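Local coordinates for protein transmembrane oligosaccharyl transferase (Archaeoglobus fulgidus, PDB 3WAJ) that belongs to the STT3/AglB family of membrane-embedded transferases and joins a helical N-terminal transmembrane part, which holds a zinc ion, to a mixed alpha/beta C-terminal part, at residues Tyr520-Tyr524 / Glu558-Met564; Asp505-Trp509 / Met695-Ser699. All coordinates share one frame. Numbering follows the deposited sequence.

Interaction 1. Residues Tyr520-Tyr524 / Glu558-Met564; sequences YDEYY and EAVAHRM
A histidine-carboxylate hydrogen bond at the end of helix 554-561 ties that helix to helix 517-524 in the AglB core domain. Residues 520-524 are helical (Y524 N to Y520 O, 2.9 Å); helix 554-561 ends in a wider pi-type turn, after which H562 leaves helical geometry with positive phi (47/44), its CA 6.3 Å from that of Y520. H562 (chi1 m) donates from ND1 to OD2 of D521 at 2.8 Å and 166°. One turn on from Y520, Y524 (chi1 t) stacks face-to-face on the imidazole, centroids 3.9 Å apart and planes at 30°. The histidine is thus held at its edge by the carboxylate and over one face by the phenol, while water 2 lies 2.7 Å from H562 NE2 and donates to A559 O at 2.9 Å. R563 NH1 donates a hydrogen bond back to H562 O at 2.8 Å, and R563 CD sits 3.9 Å above the Y520 ring centroid as a CH-pi contact. M564 CE reaches Y523 CD1 at 3.7 Å; M564 SD makes a Met-aromatic contact at the Y520 ring edge, 5.5 Å from its centroid.

Interaction 2. Residues Asp505-Trp509 / Met695-Ser699; sequences DALTW and MIYES
Helix 505-509 and strand 695-698 run at 134° to each other, closer to antiparallel than parallel, with their axes 9.5 Å apart at closest approach; the nearest CA pair is A506 and S699, at 6.3 Å. This is helix-on-sheet packing: strand 693-698 is an outermost strand of a mixed five-stranded sheet, and helix 501-513 lies against it and the adjoining strand 771-776. A classic beta bulge interrupts the strand, with I696 and Y697 both facing I773; I696 has phi/psi of -122/-18, whereas Y697 is extended at -165/143. Y697 points toward the helix. Its ring (chi1 t, chi2 -81°) stacks face-to-face on the five-membered ring of W509 (chi1 t, chi2 89°), centroids 4.2 Å apart and planes at 29°, and CD2 of Y697 comes within 3.4 Å of W509 CD2. Two CH-pi contacts reinforce the stack: CB of Y697 lies 3.7 Å over the centroid of the W509 six-membered ring, and CB of W509 is 4.3 Å from the Y697 ring centroid. One helical turn before W509, A506 CB meets Y697 CE1 at 3.7 Å. At the edge of the indole, CH2 of W509 touches CD1 of I696 at 3.8 Å.

Overall arrangement
The two contacts lie about 16 Å apart, centre to centre, and draw on consecutive helices: 501-513 carries residues 505-509 of interaction 2, and 517-524 carries residues 520-524 of interaction 1. Both segments of interaction 1 fall between the two halves of interaction 2 in the chain. Helix 554-561 touches helix 501-513 directly, with A561 CB 3.5 Å from L507 O and V560 CG1 3.6 Å from L507 CB, so the two contacts meet where these helices pack together. Strands 564-565 and 693-698 are the outermost strands of the same sheet. E558 forms a salt bridge with R53 of helix 47-60, linking the core domain to the N-terminal part.

Interaction 1. Residues Tyr520-Tyr524 / Glu558-Met564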
loop_
_atom_site.group_PDB
_atom_site.type_symbol
_atom_site.label_atom_id
_atom_site.label_comp_id
_atom_site.label_asym_id
_atom_site.label_seq_id
_atom_site.Cartn_x
_atom_site.Cartn_y
_atom_site.Cartn_z
ATOM N N TYR A 520 20.131 15.355 -5.422
ATOM C CA TYR A 520 19.126 14.367 -5.044
ATOM C C TYR A 520 19.779 13.003 -4.818
ATOM O O TYR A 520 19.483 12.338 -3.827
ATOM C CB TYR A 520 17.994 14.310 -6.089
ATOM C CG TYR A 520 17.110 15.535 -6.025
ATOM C CD1 TYR A 520 16.289 15.756 -4.923
ATOM C CD2 TYR A 520 17.107 16.476 -7.042
ATOM C CE1 TYR A 520 15.478 16.876 -4.838
ATOM C CE2 TYR A 520 16.295 17.616 -6.969
ATOM C CZ TYR A 520 15.492 17.803 -5.861
ATOM O OH TYR A 520 14.690 18.917 -5.769
ATOM N N ASP A 521 20.689 12.597 -5.707
ATOM C CA ASP A 521 21.383 11.313 -5.531
ATOM C C ASP A 521 22.249 11.237 -4.278
ATOM O O ASP A 521 22.214 10.225 -3.577
ATOM C CB ASP A 521 22.164 10.911 -6.792
ATOM C CG ASP A 521 21.244 10.481 -7.950
ATOM O OD1 ASP A 521 21.768 10.171 -9.035
ATOM O OD2 ASP A 521 20.011 10.440 -7.777
ATOM N N GLU A 522 23.004 12.292 -3.971
ATOM C CA GLU A 522 23.778 12.314 -2.709
ATOM C C GLU A 522 22.857 12.267 -1.505
ATOM O O GLU A 522 23.079 11.506 -0.563
ATOM C CB GLU A 522 24.585 13.606 -2.548
ATOM C CG GLU A 522 25.500 13.985 -3.665
ATOM C CD GLU A 522 25.856 15.452 -3.599
ATOM O OE1 GLU A 522 25.033 16.224 -3.060
ATOM O OE2 GLU A 522 26.950 15.830 -4.063
ATOM N N TYR A 523 21.842 13.131 -1.526
ATOM C CA TYR A 523 20.992 13.352 -0.357
ATOM C C TYR A 523 20.211 12.080 -0.037
ATOM O O TYR A 523 20.053 11.710 1.123
ATOM C CB TYR A 523 20.052 14.556 -0.583
ATOM C CG TYR A 523 19.394 15.046 0.683
ATOM C CD1 TYR A 523 18.029 15.236 0.740
ATOM C CD2 TYR A 523 20.142 15.297 1.833
ATOM C CE1 TYR A 523 17.413 15.691 1.898
ATOM C CE2 TYR A 523 19.542 15.732 3.001
ATOM C CZ TYR A 523 18.176 15.936 3.026
ATOM O OH TYR A 523 17.554 16.369 4.179
ATOM N N TYR A 524 19.760 11.405 -1.090
ATOM C CA TYR A 524 19.092 10.110 -0.999
ATOM C C TYR A 524 19.842 9.135 -0.088
ATOM O O TYR A 524 19.218 8.316 0.593
ATOM C CB TYR A 524 18.998 9.526 -2.413
ATOM C CG TYR A 524 18.062 8.355 -2.588
ATOM C CD1 TYR A 524 18.555 7.056 -2.641
ATOM C CD2 TYR A 524 16.689 8.549 -2.713
ATOM C CE1 TYR A 524 17.718 5.982 -2.812
ATOM C CE2 TYR A 524 15.829 7.470 -2.878
ATOM C CZ TYR A 524 16.354 6.187 -2.931
ATOM O OH TYR A 524 15.533 5.095 -3.104
ATOM N N GLU A 558 9.842 8.471 -5.275
ATOM C CA GLU A 558 11.062 8.521 -4.483
ATOM C C GLU A 558 12.102 7.463 -4.880
ATOM O O GLU A 558 13.264 7.784 -5.073
ATOM C CB GLU A 558 10.722 8.356 -3.008
ATOM C CG GLU A 558 11.945 8.356 -2.111
ATOM C CD GLU A 558 11.551 8.377 -0.629
ATOM O OE1 GLU A 558 10.354 8.145 -0.328
ATOM O OE2 GLU A 558 12.432 8.624 0.223
ATOM N N ALA A 559 11.690 6.201 -4.985
ATOM C CA ALA A 559 12.647 5.135 -5.265
ATOM C C ALA A 559 13.136 5.118 -6.720
ATOM O O ALA A 559 14.255 4.700 -6.981
ATOM C CB ALA A 559 12.085 3.771 -4.856
ATOM N N VAL A 560 12.320 5.596 -7.658
ATOM C CA VAL A 560 12.686 5.503 -9.069
ATOM C C VAL A 560 13.133 6.834 -9.662
ATOM O O VAL A 560 14.128 6.902 -10.375
ATOM C CB VAL A 560 11.561 4.869 -9.938
ATOM C CG1 VAL A 560 12.006 4.780 -11.395
ATOM C CG2 VAL A 560 11.202 3.472 -9.419
ATOM N N ALA A 561 12.399 7.894 -9.372
ATOM C CA ALA A 561 12.770 9.209 -9.876
ATOM C C ALA A 561 13.838 9.887 -9.013
ATOM O O ALA A 561 14.452 10.861 -9.452
ATOM C CB ALA A 561 11.545 10.099 -9.996
ATOM N N HIS A 562 14.045 9.380 -7.793
ATOM C CA HIS A 562 14.848 10.088 -6.785
ATOM C C HIS A 562 14.424 11.564 -6.707
ATOM O O HIS A 562 15.272 12.457 -6.681
ATOM C CB HIS A 562 16.359 9.999 -7.090
ATOM C CG HIS A 562 16.978 8.670 -6.783
ATOM N ND1 HIS A 562 18.307 8.394 -7.024
ATOM C CD2 HIS A 562 16.451 7.532 -6.264
ATOM C CE1 HIS A 562 18.575 7.153 -6.659
ATOM N NE2 HIS A 562 17.464 6.609 -6.192
ATOM N N ARG A 563 13.115 11.811 -6.705
ATOM C CA ARG A 563 12.576 13.147 -6.447
ATOM C C ARG A 563 11.681 13.098 -5.220
ATOM O O ARG A 563 11.438 12.028 -4.679
ATOM C CB ARG A 563 11.844 13.711 -7.674
ATOM C CG ARG A 563 12.785 13.988 -8.847
ATOM C CD ARG A 563 13.964 14.924 -8.470
ATOM N NE ARG A 563 14.852 15.174 -9.617
ATOM C CZ ARG A 563 15.910 14.427 -9.936
ATOM N NH1 ARG A 563 16.240 13.389 -9.176
ATOM N NH2 ARG A 563 16.644 14.723 -11.007
ATOM N N MET A 564 11.188 14.243 -4.768
ATOM C CA MET A 564 10.495 14.259 -3.485
ATOM C C MET A 564 8.991 14.458 -3.632
ATOM O O MET A 564 8.539 15.541 -3.989
ATOM C CB MET A 564 11.098 15.335 -2.579
ATOM C CG MET A 564 12.611 15.232 -2.428
ATOM S SD MET A 564 13.234 16.609 -1.439
ATOM C CE MET A 564 14.883 16.026 -0.987
HETATM O O HOH W 1 18.998 11.895 -9.466
HETATM O O HOH W 2 16.842 4.021 -5.948
#

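Interaction 2. Residues Asp505-Trp509 / Met695-Ser699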
loop_
_atom_site.group_PDB
_atom_site.type_symbol
_atom_site.label_atom_id
_atom_site.label_comp_id
_atom_site.label_asym_id
_atom_site.label_seq_id
_atom_site.Cartn_x
_atom_site.Cartn_y
_atom_site.Cartn_z
ATOM N N ASP A 505 9.154 4.054 -16.692
ATOM C CA ASP A 505 9.958 4.851 -17.638
ATOM C C ASP A 505 9.798 6.343 -17.396
ATOM O O ASP A 505 10.763 7.101 -17.500
ATOM C CB ASP A 505 9.624 4.510 -19.096
ATOM C CG ASP A 505 10.179 3.169 -19.521
ATOM O OD1 ASP A 505 10.998 2.619 -18.759
ATOM O OD2 ASP A 505 9.801 2.670 -20.612
ATOM N N ALA A 506 8.577 6.758 -17.070
ATOM C CA ALA A 506 8.319 8.168 -16.786
ATOM C C ALA A 506 9.203 8.644 -15.627
ATOM O O ALA A 506 9.814 9.703 -15.686
ATOM C CB ALA A 506 6.839 8.402 -16.476
ATOM N N LEU A 507 9.297 7.832 -14.583
ATOM C CA LEU A 507 10.091 8.198 -13.411
ATOM C C LEU A 507 11.604 8.148 -13.657
ATOM O O LEU A 507 12.319 9.036 -13.200
ATOM C CB LEU A 507 9.687 7.347 -12.205
ATOM C CG LEU A 507 8.208 7.575 -11.946
ATOM C CD1 LEU A 507 7.687 6.649 -10.869
ATOM C CD2 LEU A 507 7.991 9.043 -11.589
ATOM N N THR A 508 12.094 7.132 -14.378
ATOM C CA THR A 508 13.518 7.125 -14.738
ATOM C C THR A 508 13.818 8.333 -15.598
ATOM O O THR A 508 14.868 8.955 -15.459
ATOM C CB THR A 508 14.006 5.855 -15.471
ATOM O OG1 THR A 508 13.207 5.638 -16.634
ATOM C CG2 THR A 508 13.957 4.639 -14.556
ATOM N N TRP A 509 12.889 8.669 -16.489
ATOM C CA TRP A 509 13.035 9.878 -17.294
ATOM C C TRP A 509 13.165 11.106 -16.394
ATOM O O TRP A 509 14.057 11.931 -16.577
ATOM C CB TRP A 509 11.846 10.059 -18.244
ATOM C CG TRP A 509 11.985 11.287 -19.103
ATOM C CD1 TRP A 509 12.603 11.371 -20.327
ATOM C CD2 TRP A 509 11.520 12.621 -18.796
ATOM N NE1 TRP A 509 12.547 12.665 -20.793
ATOM C CE2 TRP A 509 11.892 13.452 -19.880
ATOM C CE3 TRP A 509 10.837 13.187 -17.708
ATOM C CZ2 TRP A 509 11.592 14.827 -19.916
ATOM C CZ3 TRP A 509 10.531 14.551 -17.742
ATOM C CH2 TRP A 509 10.908 15.356 -18.842
ATOM N N MET A 695 3.126 20.715 -20.313
ATOM C CA MET A 695 3.487 19.307 -20.366
ATOM C C MET A 695 4.953 19.222 -20.785
ATOM O O MET A 695 5.410 20.009 -21.617
ATOM C CB MET A 695 2.583 18.572 -21.349
ATOM C CG MET A 695 2.918 17.100 -21.573
ATOM S SD MET A 695 1.518 16.272 -22.329
ATOM C CE MET A 695 2.413 15.063 -23.205
ATOM N N ILE A 696 5.702 18.293 -20.199
ATOM C CA ILE A 696 7.102 18.138 -20.592
ATOM C C ILE A 696 7.422 16.744 -21.104
ATOM O O ILE A 696 8.444 16.543 -21.774
ATOM C CB ILE A 696 8.069 18.510 -19.461
ATOM C CG1 ILE A 696 7.836 17.625 -18.241
ATOM C CG2 ILE A 696 7.924 19.973 -19.103
ATOM C CD1 ILE A 696 8.759 17.957 -17.073
ATOM N N TYR A 697 6.541 15.795 -20.785
ATOM C CA TYR A 697 6.716 14.380 -21.134
ATOM C C TYR A 697 5.406 13.607 -20.959
ATOM O O TYR A 697 4.655 13.864 -20.013
ATOM C CB TYR A 697 7.802 13.765 -20.231
ATOM C CG TYR A 697 8.026 12.265 -20.372
ATOM C CD1 TYR A 697 7.198 11.342 -19.727
ATOM C CD2 TYR A 697 9.108 11.769 -21.100
ATOM C CE1 TYR A 697 7.426 9.962 -19.835
ATOM C CE2 TYR A 697 9.337 10.401 -21.211
ATOM C CZ TYR A 697 8.495 9.506 -20.578
ATOM O OH TYR A 697 8.721 8.157 -20.690
ATOM N N GLU A 698 5.133 12.657 -21.850
ATOM C CA GLU A 698 4.107 11.636 -21.587
ATOM C C GLU A 698 4.621 10.258 -21.992
ATOM O O GLU A 698 5.498 10.133 -22.845
ATOM C CB GLU A 698 2.781 11.931 -22.310
ATOM C CG GLU A 698 2.822 11.726 -23.834
ATOM C CD GLU A 698 1.432 11.859 -24.493
ATOM O OE1 GLU A 698 0.401 11.760 -23.783
ATOM O OE2 GLU A 698 1.358 12.057 -25.730
ATOM N N SER A 699 4.075 9.224 -21.364
ATOM C CA SER A 699 4.428 7.846 -21.691
ATOM C C SER A 699 3.629 7.374 -22.879
ATOM O O SER A 699 2.800 8.102 -23.427
ATOM C CB SER A 699 4.066 6.936 -20.536
ATOM O OG SER A 699 2.667 6.946 -20.319
#